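Local coordinates for pesticidial crystal protein CRY2AA (Bacillus thuringiensis serovar kurstaki, PDB 1I5P) that promotes colloid-osmotic lysis of midgut epithelial cells, to which it binds, in both dipteran and lepidopteran insect larvae, at residues N322-P327 against G386-S390; T332-N336 against G407-A411. All coordinates share one frame; numbering follows the deposited sequence.

Both contacts lie in the middle, beta-prism domain of the toxin and draw on the same mixed sheet, in which strands 329-342 and 389-393 run side by side. Interaction 1 is a surface contact about 48 Å from the chain centre, where two hairpin loops of this one sheet meet just beyond the strand ends; an asparagine amide and a few exposed apolar side chains carry it. Interaction 2, about 23 Å away between centres, is buried: a loop of a separate four-stranded antiparallel sheet, following strand 405-407, sets a phenylalanine against strand 329-342. One weak amide bond and apolar contacts at the loops thus give way to aromatic packing, without hydrogen bonds between 332-336 and 407-411.

Interaction 1 (N322-P327 against G386-S390); sequences NIGGLP and GVATS
Asn322 reaches across to Ala388 and supplies the polar part of this contact. Its side-chain nitrogen ND2 makes a weak hydrogen bond to Ala388 O, 3.2 Å long and bent to 131° at the hydrogen. The same ND2 gives a straighter bond to Pro327 O, at 3.1 Å and 150°, lying close to the direction of that carbonyl. One amide therefore ties the start of its own loop to the end and also joins it to the neighbouring loop, work for which asparagine, with two N-H groups on a short stem, is well suited. Its other end is held too, since OD1 is hydrogen-bonded to Thr330 OG1, and together these bonds should fix the rotation of the amide.

The apolar part gathers round the methyl of Ala388. Leu326 turns its CG away from its own carbonyl carbon (chi1 -72°), and CD1 comes within 4.1 Å of Ala388 CB. Pro327 CD approaches the same methyl at 4.3 Å, and a small side chain fits among these neighbours. Alongside, the rigid proline ring crosses the Val387 side chain at about a right angle. Pro327 CG and Val387 CG2 are modelled only 3.3 Å apart, tighter than normal packing, so the exact fit of these exposed groups is doubtful.

Both segments are hairpin ends at the surface of the beta-prism domain: 322-327 links strands 308-321 and 329-342, while 386-388 turn from strand 381-385 into its antiparallel partner 389-393. A little further along, Ser390 makes backbone hydrogen bonds with Ser329 and Thr331, so the contact prolongs the parallel pairing of strands 329-342 and 389-393 into their loops.

Interaction 2 (T332-N336 against G407-A411); sequences THSLN and GAFSA
Phe409 lays its ring against residues 332-336 of strand 329-342, where His333 and Ser334 receive it on two different sides. This is the tight part of the contact. His333 CB sits over one face of the phenyl ring, 3.6 Å from the centroid and 18° off the ring normal, a CH-pi contact. The CE1-CZ edge abuts the Ser334 backbone, with Ser334 O 3.4 Å from Phe409 CZ, at most a weak electrostatic attraction. The ring gets there because Phe409 CG is anti to its own carbonyl carbon (chi1 -55°). A flat side chain suits the place, offering a face to a methylene and a rim to the backbone.

The imidazole of His333 fits less closely. Its plane is inclined 52° to the phenyl ring, with centroids 5.3 Å apart; the ring turns off from the loop, and its ND1 is hydrogen-bonded to Ser317 OG. Both aromatic residues remain partly exposed. At the other end, Leu335 CD1 and Ala408 CB approach only to 4.4 Å, but this pair is buried, and both side chains also touch Phe360 of strand 360-363. Ser334 directs its side chain to the other side of the strand, where OG donates a 2.7 Å hydrogen bond to Asn336 OD1.

Several polar groups are served elsewhere: Gln394 OE1 accepts from Leu335 N, and Arg315 NH1 is hydrogen-bonded to Ala408 O. Where the loop after strand 405-407 packs on this sheet of the beta-prism domain, cohesion probably rests on shape, dispersion and the CH-pi contact, rather than on strongly directional bonds.

Interaction 1 (N322-P327 against G386-S390)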
ATOM      1  N   ASN A 322     -45.221 -10.277 -10.720  1.00 54.68           N
ATOM      2  CA  ASN A 322     -44.922 -11.284 -11.737  1.00 54.94           C
ATOM      3  C   ASN A 322     -46.165 -11.564 -12.571  1.00 54.13           C
ATOM      4  O   ASN A 322     -47.228 -11.883 -12.038  1.00 53.68           O
ATOM      5  CB  ASN A 322     -44.437 -12.586 -11.096  1.00 55.71           C
ATOM      6  CG  ASN A 322     -42.933 -12.639 -10.957  1.00 57.58           C
ATOM      7  OD1 ASN A 322     -42.238 -11.656 -11.225  1.00 58.81           O
ATOM      8  ND2 ASN A 322     -42.416 -13.785 -10.532  1.00 57.33           N
ATOM      9  N   ILE A 323     -46.020 -11.443 -13.885  1.00 53.23           N
ATOM     10  CA  ILE A 323     -47.121 -11.678 -14.804  1.00 52.95           C
ATOM     11  C   ILE A 323     -46.779 -12.881 -15.681  1.00 52.13           C
ATOM     12  O   ILE A 323     -45.682 -13.436 -15.585  1.00 51.75           O
ATOM     13  CB  ILE A 323     -47.365 -10.430 -15.695  1.00 53.89           C
ATOM     14  CG1 ILE A 323     -48.646 -10.597 -16.518  1.00 54.60           C
ATOM     15  CG2 ILE A 323     -46.167 -10.206 -16.607  1.00 53.89           C
ATOM     16  CD1 ILE A 323     -49.916 -10.663 -15.689  1.00 55.27           C
ATOM     17  N   GLY A 324     -47.721 -13.284 -16.525  1.00 50.83           N
ATOM     18  CA  GLY A 324     -47.482 -14.419 -17.396  1.00 49.88           C
ATOM     19  C   GLY A 324     -47.994 -15.709 -16.794  1.00 48.79           C
ATOM     20  O   GLY A 324     -47.782 -16.783 -17.353  1.00 49.12           O
ATOM     21  N   GLY A 325     -48.662 -15.607 -15.649  1.00 47.14           N
ATOM     22  CA  GLY A 325     -49.205 -16.786 -15.000  1.00 45.46           C
ATOM     23  C   GLY A 325     -48.412 -17.282 -13.808  1.00 45.23           C
ATOM     24  O   GLY A 325     -48.924 -18.052 -12.994  1.00 41.11           O
ATOM     25  N   LEU A 326     -47.160 -16.845 -13.707  1.00 46.63           N
ATOM     26  CA  LEU A 326     -46.299 -17.259 -12.603  1.00 48.31           C
ATOM     27  C   LEU A 326     -46.704 -16.597 -11.299  1.00 48.62           C
ATOM     28  O   LEU A 326     -47.304 -15.521 -11.291  1.00 48.19           O
ATOM     29  CB  LEU A 326     -44.834 -16.924 -12.904  1.00 47.99           C
ATOM     30  CG  LEU A 326     -44.106 -17.752 -13.965  1.00 49.09           C
ATOM     31  CD1 LEU A 326     -42.752 -17.123 -14.253  1.00 47.72           C
ATOM     32  CD2 LEU A 326     -43.948 -19.198 -13.493  1.00 46.98           C
ATOM     33  N   PRO A 327     -46.385 -17.246 -10.172  1.00 48.94           N
ATOM     34  CA  PRO A 327     -46.721 -16.699  -8.855  1.00 49.74           C
ATOM     35  C   PRO A 327     -45.573 -15.807  -8.346  1.00 50.30           C
ATOM     36  O   PRO A 327     -44.681 -15.445  -9.116  1.00 50.57           O
ATOM     37  CB  PRO A 327     -46.934 -17.959  -8.020  1.00 48.05           C
ATOM     38  CG  PRO A 327     -45.882 -18.885  -8.559  1.00 47.03           C
ATOM     39  CD  PRO A 327     -45.844 -18.618 -10.063  1.00 47.30           C
ATOM     40  N   GLY A 386     -39.640 -19.574  -3.008  1.00 46.02           N
ATOM     41  CA  GLY A 386     -40.968 -19.927  -3.478  1.00 47.78           C
ATOM     42  C   GLY A 386     -40.929 -20.722  -4.767  1.00 48.20           C
ATOM     43  O   GLY A 386     -40.274 -21.762  -4.844  1.00 49.79           O
ATOM     44  N   VAL A 387     -41.625 -20.231  -5.787  1.00 48.47           N
ATOM     45  CA  VAL A 387     -41.668 -20.906  -7.078  1.00 48.56           C
ATOM     46  C   VAL A 387     -40.985 -20.078  -8.167  1.00 47.36           C
ATOM     47  O   VAL A 387     -40.247 -20.613  -8.995  1.00 47.92           O
ATOM     48  CB  VAL A 387     -43.128 -21.192  -7.517  1.00 49.61           C
ATOM     49  CG1 VAL A 387     -43.308 -22.676  -7.794  1.00 49.72           C
ATOM     50  CG2 VAL A 387     -44.100 -20.737  -6.440  1.00 51.19           C
ATOM     51  N   ALA A 388     -41.230 -18.772  -8.162  1.00 45.70           N
ATOM     52  CA  ALA A 388     -40.640 -17.894  -9.164  1.00 44.24           C
ATOM     53  C   ALA A 388     -40.263 -16.532  -8.594  1.00 43.92           C
ATOM     54  O   ALA A 388     -40.104 -15.562  -9.338  1.00 44.11           O
ATOM     55  CB  ALA A 388     -41.602 -17.722 -10.329  1.00 43.75           C
ATOM     56  N   THR A 389     -40.122 -16.458  -7.276  1.00 42.22           N
ATOM     57  CA  THR A 389     -39.757 -15.207  -6.628  1.00 40.70           C
ATOM     58  C   THR A 389     -38.239 -15.089  -6.551  1.00 39.71           C
ATOM     59  O   THR A 389     -37.558 -16.027  -6.139  1.00 40.75           O
ATOM     60  CB  THR A 389     -40.328 -15.128  -5.197  1.00 41.52           C
ATOM     61  OG1 THR A 389     -41.761 -15.118  -5.253  1.00 41.69           O
ATOM     62  CG2 THR A 389     -39.839 -13.869  -4.495  1.00 41.01           C
ATOM     63  N   SER A 390     -37.716 -13.937  -6.960  1.00 37.95           N
ATOM     64  CA  SER A 390     -36.279 -13.689  -6.922  1.00 36.28           C
ATOM     65  C   SER A 390     -36.005 -12.271  -6.445  1.00 34.93           C
ATOM     66  O   SER A 390     -36.884 -11.401  -6.489  1.00 33.75           O
ATOM     67  CB  SER A 390     -35.657 -13.877  -8.305  1.00 36.42           C
ATOM     68  OG  SER A 390     -35.997 -12.798  -9.157  1.00 39.07           O
TER

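Interaction 2 (T332-N336 against G407-A411)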
ATOM      1  N   THR A 332     -35.590  -5.883  -7.236  1.00 34.97           N
ATOM      2  CA  THR A 332     -34.220  -5.514  -7.550  1.00 33.99           C
ATOM      3  C   THR A 332     -33.796  -4.265  -6.778  1.00 32.01           C
ATOM      4  O   THR A 332     -34.340  -3.180  -6.984  1.00 33.02           O
ATOM      5  CB  THR A 332     -34.048  -5.261  -9.067  1.00 34.21           C
ATOM      6  OG1 THR A 332     -32.723  -4.783  -9.330  1.00 36.81           O
ATOM      7  CG2 THR A 332     -35.052  -4.237  -9.556  1.00 37.53           C
ATOM      8  N   HIS A 333     -32.838  -4.441  -5.871  1.00 29.89           N
ATOM      9  CA  HIS A 333     -32.301  -3.345  -5.066  1.00 26.82           C
ATOM     10  C   HIS A 333     -31.002  -2.926  -5.741  1.00 24.69           C
ATOM     11  O   HIS A 333     -30.009  -3.653  -5.707  1.00 22.80           O
ATOM     12  CB  HIS A 333     -32.017  -3.814  -3.643  1.00 26.90           C
ATOM     13  CG  HIS A 333     -33.217  -4.358  -2.938  1.00 27.86           C
ATOM     14  ND1 HIS A 333     -34.295  -3.574  -2.590  1.00 27.58           N
ATOM     15  CD2 HIS A 333     -33.515  -5.612  -2.525  1.00 27.39           C
ATOM     16  CE1 HIS A 333     -35.206  -4.321  -1.993  1.00 27.44           C
ATOM     17  NE2 HIS A 333     -34.757  -5.562  -1.941  1.00 29.86           N
ATOM     18  N   SER A 334     -31.015  -1.751  -6.360  1.00 22.64           N
ATOM     19  CA  SER A 334     -29.846  -1.278  -7.080  1.00 22.36           C
ATOM     20  C   SER A 334     -29.360   0.120  -6.726  1.00 22.11           C
ATOM     21  O   SER A 334     -30.098   0.934  -6.168  1.00 20.25           O
ATOM     22  CB  SER A 334     -30.143  -1.312  -8.574  1.00 24.05           C
ATOM     23  OG  SER A 334     -31.245  -0.470  -8.873  1.00 21.80           O
ATOM     24  N   LEU A 335     -28.093   0.367  -7.053  1.00 20.40           N
ATOM     25  CA  LEU A 335     -27.452   1.664  -6.866  1.00 19.86           C
ATOM     26  C   LEU A 335     -27.184   2.075  -8.304  1.00 20.19           C
ATOM     27  O   LEU A 335     -26.306   1.521  -8.972  1.00 20.10           O
ATOM     28  CB  LEU A 335     -26.129   1.543  -6.102  1.00 17.20           C
ATOM     29  CG  LEU A 335     -25.334   2.854  -6.014  1.00 17.45           C
ATOM     30  CD1 LEU A 335     -26.144   3.908  -5.274  1.00 13.70           C
ATOM     31  CD2 LEU A 335     -24.003   2.610  -5.314  1.00 15.16           C
ATOM     32  N   ASN A 336     -27.966   3.034  -8.779  1.00 20.27           N
ATOM     33  CA  ASN A 336     -27.880   3.494 -10.154  1.00 20.84           C
ATOM     34  C   ASN A 336     -26.887   4.610 -10.423  1.00 20.88           C
ATOM     35  O   ASN A 336     -26.427   4.776 -11.554  1.00 18.37           O
ATOM     36  CB  ASN A 336     -29.276   3.928 -10.609  1.00 23.21           C
ATOM     37  CG  ASN A 336     -30.258   2.767 -10.682  1.00 26.07           C
ATOM     38  OD1 ASN A 336     -30.357   1.957  -9.758  1.00 27.61           O
ATOM     39  ND2 ASN A 336     -30.994   2.688 -11.783  1.00 24.72           N
ATOM     40  N   GLY A 407     -24.881   3.146   3.732  1.00 23.67           N
ATOM     41  CA  GLY A 407     -24.673   2.741   2.357  1.00 23.02           C
ATOM     42  C   GLY A 407     -25.998   2.571   1.642  1.00 21.25           C
ATOM     43  O   GLY A 407     -27.039   2.975   2.156  1.00 20.83           O
ATOM     44  N   ALA A 408     -25.969   1.970   0.458  1.00 20.13           N
ATOM     45  CA  ALA A 408     -27.187   1.782  -0.312  1.00 20.18           C
ATOM     46  C   ALA A 408     -28.107   0.739   0.306  1.00 20.44           C
ATOM     47  O   ALA A 408     -29.293   0.995   0.508  1.00 20.15           O
ATOM     48  CB  ALA A 408     -26.845   1.398  -1.746  1.00 18.13           C
ATOM     49  N   PHE A 409     -27.565  -0.434   0.616  1.00 20.29           N
ATOM     50  CA  PHE A 409     -28.382  -1.497   1.184  1.00 20.17           C
ATOM     51  C   PHE A 409     -27.687  -2.277   2.284  1.00 21.68           C
ATOM     52  O   PHE A 409     -26.478  -2.164   2.477  1.00 22.45           O
ATOM     53  CB  PHE A 409     -28.822  -2.465   0.085  1.00 21.02           C
ATOM     54  CG  PHE A 409     -29.537  -1.803  -1.055  1.00 20.86           C
ATOM     55  CD1 PHE A 409     -28.853  -1.450  -2.211  1.00 20.30           C
ATOM     56  CD2 PHE A 409     -30.890  -1.501  -0.957  1.00 21.02           C
ATOM     57  CE1 PHE A 409     -29.510  -0.806  -3.263  1.00 21.20           C
ATOM     58  CE2 PHE A 409     -31.556  -0.858  -1.997  1.00 21.36           C
ATOM     59  CZ  PHE A 409     -30.862  -0.509  -3.153  1.00 21.25           C
ATOM     60  N   SER A 410     -28.472  -3.085   2.989  1.00 22.83           N
ATOM     61  CA  SER A 410     -27.976  -3.902   4.085  1.00 23.62           C
ATOM     62  C   SER A 410     -26.702  -4.653   3.735  1.00 22.32           C
ATOM     63  O   SER A 410     -26.519  -5.103   2.604  1.00 24.73           O
ATOM     64  CB  SER A 410     -29.052  -4.896   4.512  1.00 24.25           C
ATOM     65  OG  SER A 410     -30.213  -4.211   4.951  1.00 28.82           O
ATOM     66  N   ALA A 411     -25.825  -4.790   4.724  1.00 21.97           N
ATOM     67  CA  ALA A 411     -24.557  -5.484   4.542  1.00 23.47           C
ATOM     68  C   ALA A 411     -24.727  -6.995   4.494  1.00 23.25           C
ATOM     69  O   ALA A 411     -25.543  -7.568   5.217  1.00 23.69           O
ATOM     70  CB  ALA A 411     -23.597  -5.117   5.663  1.00 21.14           C
TER